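Local structure of molybdopterin synthase catalytic subunit (Helicobacter pylori, 3RPF) at residues A[47-53]-A[80-86]; A[91-95]-A[111-115]. The protein probably converts precursor Z (cyclic pyranopterin phosphate) into molybdopterin, adding two sulfur atoms, supplied by MoaD, to form the dithiolene group. One frame throughout, in Å; residues are numbered along the deposited sequence.

Overall arrangement
Interaction 1 lies where the two beta sheets of the subunit meet. Interaction 2 lies in the core, between the mixed sheet and helix 101-118. Their centres are about 15 Å apart. They touch directly: Ser81 N lies 2.8 Å from Ser91 O, a probable hydrogen bond, and His80 CD2 packs 3.5 Å from Phe115 CZ. His80 NE2 hydrogen-bonds to Gly74 N of the MoaD chain, and Ser91 OG to Gly74 O of that chain. Both contacts thus line the entry of the MoaD Gly73-Gly74 tail, consistent with sulfur delivery from its C-terminal glycine. Substrate-binding residues assigned by similarity are near: between side chains, Tyr124 is about 3 Å from Asp52, Val40 about 4 Å from Leu49 and Lys116 about 5 Å from Phe115.

Interaction 1 of 2, residues A[47-53]-A[80-86]; sequences QGLSFDI and HSLGDVL. With EDO (1,2-ethanediol), chain G.
This antiparallel pairing forms the corner joining the two sheets of the MoaE alpha/beta hammerhead fold. Strand 84-86 is the edge strand of the antiparallel sheet 84-86/48-53/121-127/130-133. It runs against strand 48-53 at 157°, axes 4.6 Å apart. The chain bends at Gly83 (phi 85°, psi -149°), a backbone unfavourable for other residues. Strand 80-82, the end of mixed-sheet strand 74-82, therefore crosses strand 48-53 at 93°. Gly48-Leu86 and Ser50-Asp84 are non-hydrogen-bonded pairs (CA-CA 4.1 and 4.2 Å). Leu49-Val85 is a hydrogen-bonded pair: Leu49 N to Val85 O is 2.8 Å and Val85 N to Leu49 O 2.7 Å. So is Phe51-Gly83: Phe51 N to Gly83 O and Gly83 N to Phe51 O are both 2.9 Å.

Phe51 (chi1 m, chi2 -88°) has the largest area covered by the other segment, 95 Å². The edge of His80 (chi1 t) meets its face in a T-shaped pair, centroids 4.9 Å apart, planes at 86°. His80 ND1 donates to Ser81 O at 2.9 Å; NE2 accepts a hydrogen bond from Gly74 N of the MoaD chain. Ile53 (m, t) packs on Leu82 (t, p), Ile53 CG1 3.8 Å from Leu82 CD1. Ile53 O accepts a hydrogen bond (3.1 Å) from O1 of ethanediol, probably from the crystallisation liquor. Ser50 OG hydrogen-bonds to Arg131 and donates to Asp84 OD1 at 2.8 Å.

Interaction 2 of 2, residues A[91-95]-A[111-115]; sequences SFLCV and FIEDF
Strand 91-95 and the helical turn 111-115 run roughly antiparallel, at 147°, with axes 11.0 Å apart. The closest CA atoms, of Cys94 and Ile112, are 8.4 Å apart. At the beginning of the segment, Ser91 and Phe92 both face Gly38 of strand 32-39, a classic beta bulge. CB of Phe92 and Cys94 points toward the helix. This is helix-on-sheet packing in the alpha/beta core of the MoaE fold, with helix 101-118 lying on the mixed sheet. In this helix Ile112 also touches Leu105, and Glu113 salt-bridges Arg101, both of the second MoaE subunit, consistent with the MoaE dimer. Phe92 (chi1 t) and Phe115 (chi1 t) form an offset stack, centroids 4.3 Å apart, planes at 5°, with Phe92 CE1 3.8 Å from Phe115 CZ. Phe111 (chi1 t) sits at the edge of the Phe92 ring, Phe111 CE2 being 4.2 Å from Phe92 CZ. Cys94 (chi1 p) makes a sulfur-aromatic contact at the Phe111 ring edge, SG 5.2 Å from the ring centroid. Cys94 SG also lies 4.1 Å from Ile112 CG1.

Interaction 1 of 2, residues A[47-53]-A[80-86]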
loop_
_atom_site.group_PDB
_atom_site.type_symbol
_atom_site.label_atom_id
_atom_site.label_comp_id
_atom_site.label_asym_id
_atom_site.label_seq_id
_atom_site.Cartn_x
_atom_site.Cartn_y
_atom_site.Cartn_z
ATOM N N GLN A 47 12.587 17.329 -17.531
ATOM C CA GLN A 47 11.772 16.645 -18.528
ATOM C C GLN A 47 11.286 15.301 -18.007
ATOM O O GLN A 47 10.286 14.756 -18.488
ATOM C CB GLN A 47 12.600 16.424 -19.800
ATOM C CG GLN A 47 13.034 17.711 -20.469
ATOM C CD GLN A 47 14.196 17.482 -21.410
ATOM O OE1 GLN A 47 15.244 16.974 -21.002
ATOM N NE2 GLN A 47 14.012 17.828 -22.677
ATOM N N GLY A 48 12.002 14.760 -17.025
ATOM C CA GLY A 48 11.667 13.453 -16.475
ATOM C C GLY A 48 12.887 12.873 -15.789
ATOM O O GLY A 48 13.816 13.611 -15.433
ATOM N N LEU A 49 12.895 11.558 -15.596
ATOM C CA LEU A 49 14.019 10.913 -14.955
ATOM C C LEU A 49 14.548 9.826 -15.871
ATOM O O LEU A 49 13.881 9.423 -16.829
ATOM C CB LEU A 49 13.607 10.293 -13.621
ATOM C CG LEU A 49 12.935 11.148 -12.545
ATOM C CD1 LEU A 49 12.411 10.259 -11.417
ATOM C CD2 LEU A 49 13.870 12.223 -11.991
ATOM N N SER A 50 15.748 9.345 -15.568
ATOM C CA SER A 50 16.327 8.232 -16.308
ATOM C C SER A 50 16.971 7.277 -15.315
ATOM O O SER A 50 17.479 7.702 -14.272
ATOM C CB SER A 50 17.346 8.720 -17.325
ATOM O OG SER A 50 17.720 7.661 -18.188
ATOM N N PHE A 51 16.928 5.983 -15.611
ATOM C CA PHE A 51 17.447 4.997 -14.669
ATOM C C PHE A 51 18.493 4.062 -15.301
ATOM O O PHE A 51 18.342 3.639 -16.452
ATOM C CB PHE A 51 16.304 4.170 -14.083
ATOM C CG PHE A 51 15.274 4.987 -13.321
ATOM C CD1 PHE A 51 15.430 5.248 -11.964
ATOM C CD2 PHE A 51 14.154 5.473 -13.963
ATOM C CE1 PHE A 51 14.483 5.996 -11.256
ATOM C CE2 PHE A 51 13.187 6.224 -13.257
ATOM C CZ PHE A 51 13.361 6.480 -11.909
ATOM N N ASP A 52 19.559 3.767 -14.555
ATOM C CA ASP A 52 20.424 2.621 -14.859
ATOM C C ASP A 52 20.154 1.512 -13.841
ATOM O O ASP A 52 19.907 1.791 -12.661
ATOM C CB ASP A 52 21.899 2.995 -14.782
ATOM C CG ASP A 52 22.336 3.936 -15.891
ATOM O OD1 ASP A 52 21.673 3.997 -16.956
ATOM O OD2 ASP A 52 23.363 4.621 -15.686
ATOM N N ILE A 53 20.219 0.258 -14.285
ATOM C CA ILE A 53 19.966 -0.882 -13.407
ATOM C C ILE A 53 21.069 -1.935 -13.484
ATOM O O ILE A 53 21.472 -2.336 -14.587
ATOM C CB ILE A 53 18.624 -1.558 -13.743
ATOM C CG1 ILE A 53 17.460 -0.580 -13.547
ATOM C CG2 ILE A 53 18.418 -2.800 -12.871
ATOM C CD1 ILE A 53 16.104 -1.196 -13.801
ATOM N N HIS A 80 10.089 -2.236 -12.918
ATOM C CA HIS A 80 10.792 -0.967 -12.835
ATOM C C HIS A 80 11.240 -0.567 -14.227
ATOM O O HIS A 80 11.574 -1.429 -15.043
ATOM C CB HIS A 80 11.997 -1.075 -11.890
ATOM C CG HIS A 80 12.474 0.241 -11.371
ATOM N ND1 HIS A 80 13.063 1.195 -12.175
ATOM C CD2 HIS A 80 12.439 0.781 -10.122
ATOM C CE1 HIS A 80 13.364 2.259 -11.454
ATOM N NE2 HIS A 80 12.996 2.030 -10.204
ATOM N N SER A 81 11.231 0.736 -14.503
ATOM C CA SER A 81 11.686 1.252 -15.790
ATOM C C SER A 81 13.206 1.264 -15.913
ATOM O O SER A 81 13.917 1.434 -14.923
ATOM C CB SER A 81 11.177 2.675 -15.986
ATOM O OG SER A 81 9.764 2.714 -16.120
ATOM N N LEU A 82 13.689 1.096 -17.141
ATOM C CA LEU A 82 15.100 1.297 -17.471
ATOM C C LEU A 82 15.169 2.420 -18.498
ATOM O O LEU A 82 14.373 2.450 -19.444
ATOM C CB LEU A 82 15.705 0.014 -18.051
ATOM C CG LEU A 82 17.189 0.062 -18.454
ATOM C CD1 LEU A 82 18.074 0.202 -17.222
ATOM C CD2 LEU A 82 17.583 -1.183 -19.254
ATOM N N GLY A 83 16.098 3.353 -18.324
ATOM C CA GLY A 83 16.201 4.458 -19.259
ATOM C C GLY A 83 15.248 5.592 -18.914
ATOM O O GLY A 83 14.935 5.803 -17.736
ATOM N N ASP A 84 14.783 6.315 -19.931
ATOM C CA ASP A 84 14.039 7.549 -19.720
ATOM C C ASP A 84 12.573 7.316 -19.374
ATOM O O ASP A 84 11.915 6.454 -19.953
ATOM C CB ASP A 84 14.110 8.444 -20.959
ATOM C CG ASP A 84 15.525 8.866 -21.290
ATOM O OD1 ASP A 84 16.429 8.594 -20.470
ATOM O OD2 ASP A 84 15.731 9.472 -22.364
ATOM N N VAL A 85 12.099 8.075 -18.400
ATOM C CA VAL A 85 10.706 8.132 -18.027
ATOM C C VAL A 85 10.299 9.599 -17.874
ATOM O O VAL A 85 10.857 10.318 -17.079
ATOM C CB VAL A 85 10.465 7.365 -16.731
ATOM C CG1 VAL A 85 9.021 7.249 -16.442
ATOM C CG2 VAL A 85 11.130 6.023 -16.787
ATOM N N LEU A 86 9.317 10.025 -18.637
ATOM C CA LEU A 86 8.883 11.406 -18.626
ATOM C C LEU A 86 7.918 11.759 -17.493
ATOM O O LEU A 86 7.320 10.894 -16.897
ATOM C CB LEU A 86 8.282 11.782 -19.975
ATOM C CG LEU A 86 9.085 11.384 -21.204
ATOM C CD1 LEU A 86 8.377 11.788 -22.457
ATOM C CD2 LEU A 86 10.472 11.932 -21.172
HETATM C C1 EDO G . 23.016 -5.550 -16.480
HETATM O O1 EDO G . 23.390 -4.530 -15.551
HETATM C C2 EDO G . 23.908 -6.759 -16.242
HETATM O O2 EDO G . 23.812 -7.148 -14.864
#

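Interaction 2 of 2, residues A[91-95]-A[111-115]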
loop_
_atom_site.group_PDB
_atom_site.type_symbol
_atom_site.label_atom_id
_atom_site.label_comp_id
_atom_site.label_asym_id
_atom_site.label_seq_id
_atom_site.Cartn_x
_atom_site.Cartn_y
_atom_site.Cartn_z
ATOM N N SER A 91 7.484 4.805 -13.039
ATOM C CA SER A 91 8.826 4.243 -13.185
ATOM C C SER A 91 9.010 3.005 -12.326
ATOM O O SER A 91 9.989 2.270 -12.483
ATOM C CB SER A 91 9.863 5.283 -12.789
ATOM O OG SER A 91 9.692 5.661 -11.435
ATOM N N PHE A 92 8.069 2.764 -11.417
ATOM C CA PHE A 92 8.224 1.670 -10.475
ATOM C C PHE A 92 6.833 1.266 -10.009
ATOM O O PHE A 92 5.965 2.117 -9.837
ATOM C CB PHE A 92 9.089 2.138 -9.293
ATOM C CG PHE A 92 9.045 1.222 -8.079
ATOM C CD1 PHE A 92 9.414 -0.115 -8.178
ATOM C CD2 PHE A 92 8.687 1.722 -6.831
ATOM C CE1 PHE A 92 9.392 -0.951 -7.072
ATOM C CE2 PHE A 92 8.670 0.896 -5.704
ATOM C CZ PHE A 92 9.025 -0.453 -5.826
ATOM N N LEU A 93 6.623 -0.031 -9.847
ATOM C CA LEU A 93 5.338 -0.539 -9.394
ATOM C C LEU A 93 5.602 -1.817 -8.646
ATOM O O LEU A 93 6.429 -2.637 -9.070
ATOM C CB LEU A 93 4.413 -0.811 -10.588
ATOM C CG LEU A 93 3.011 -1.323 -10.247
ATOM C CD1 LEU A 93 1.963 -0.745 -11.190
ATOM C CD2 LEU A 93 2.991 -2.830 -10.296
ATOM N N CYS A 94 4.936 -1.995 -7.512
ATOM C CA CYS A 94 5.014 -3.280 -6.855
ATOM C C CYS A 94 3.711 -3.665 -6.220
ATOM O O CYS A 94 2.849 -2.812 -5.931
ATOM C CB CYS A 94 6.161 -3.318 -5.850
ATOM S SG CYS A 94 5.963 -2.224 -4.459
ATOM N N VAL A 95 3.547 -4.970 -6.043
ATOM C CA VAL A 95 2.314 -5.508 -5.476
ATOM C C VAL A 95 2.677 -6.534 -4.432
ATOM O O VAL A 95 3.629 -7.304 -4.598
ATOM C CB VAL A 95 1.452 -6.172 -6.562
ATOM C CG1 VAL A 95 2.246 -7.292 -7.250
ATOM C CG2 VAL A 95 0.159 -6.706 -5.977
ATOM N N PHE A 111 9.275 -4.129 2.364
ATOM C CA PHE A 111 9.906 -4.190 1.048
ATOM C C PHE A 111 10.221 -2.815 0.483
ATOM O O PHE A 111 11.343 -2.557 0.041
ATOM C CB PHE A 111 9.029 -4.926 0.042
ATOM C CG PHE A 111 9.560 -4.866 -1.368
ATOM C CD1 PHE A 111 10.694 -5.586 -1.715
ATOM C CD2 PHE A 111 8.937 -4.102 -2.334
ATOM C CE1 PHE A 111 11.198 -5.551 -2.996
ATOM C CE2 PHE A 111 9.443 -4.055 -3.631
ATOM C CZ PHE A 111 10.582 -4.788 -3.955
ATOM N N ILE A 112 9.229 -1.930 0.473
ATOM C CA ILE A 112 9.414 -0.625 -0.159
ATOM C C ILE A 112 10.566 0.138 0.482
ATOM O O ILE A 112 11.350 0.787 -0.212
ATOM C CB ILE A 112 8.108 0.217 -0.142
ATOM C CG1 ILE A 112 7.011 -0.519 -0.907
ATOM C CG2 ILE A 112 8.354 1.590 -0.774
ATOM C CD1 ILE A 112 5.638 0.155 -0.826
ATOM N N GLU A 113 10.680 0.041 1.803
ATOM C CA GLU A 113 11.748 0.731 2.531
ATOM C C GLU A 113 13.108 0.121 2.192
ATOM O O GLU A 113 14.072 0.842 1.943
ATOM C CB GLU A 113 11.491 0.665 4.041
ATOM C CG GLU A 113 12.605 1.244 4.929
ATOM C CD GLU A 113 12.725 2.764 4.850
ATOM O OE1 GLU A 113 12.075 3.382 3.977
ATOM O OE2 GLU A 113 13.476 3.348 5.666
ATOM N N ASP A 114 13.181 -1.206 2.165
ATOM C CA ASP A 114 14.429 -1.874 1.802
ATOM C C ASP A 114 14.810 -1.545 0.368
ATOM O O ASP A 114 15.981 -1.294 0.067
ATOM C CB ASP A 114 14.304 -3.381 1.976
ATOM C CG ASP A 114 15.662 -4.070 2.032
ATOM O OD1 ASP A 114 16.434 -3.744 2.955
ATOM O OD2 ASP A 114 15.961 -4.922 1.170
ATOM N N PHE A 115 13.819 -1.548 -0.513
ATOM C CA PHE A 115 14.038 -1.237 -1.916
ATOM C C PHE A 115 14.685 0.139 -2.091
ATOM O O PHE A 115 15.707 0.283 -2.766
ATOM C CB PHE A 115 12.716 -1.300 -2.682
ATOM C CG PHE A 115 12.833 -0.862 -4.119
ATOM C CD1 PHE A 115 13.121 -1.776 -5.106
ATOM C CD2 PHE A 115 12.665 0.468 -4.471
ATOM C CE1 PHE A 115 13.245 -1.383 -6.429
ATOM C CE2 PHE A 115 12.788 0.869 -5.798
ATOM C CZ PHE A 115 13.078 -0.066 -6.771
#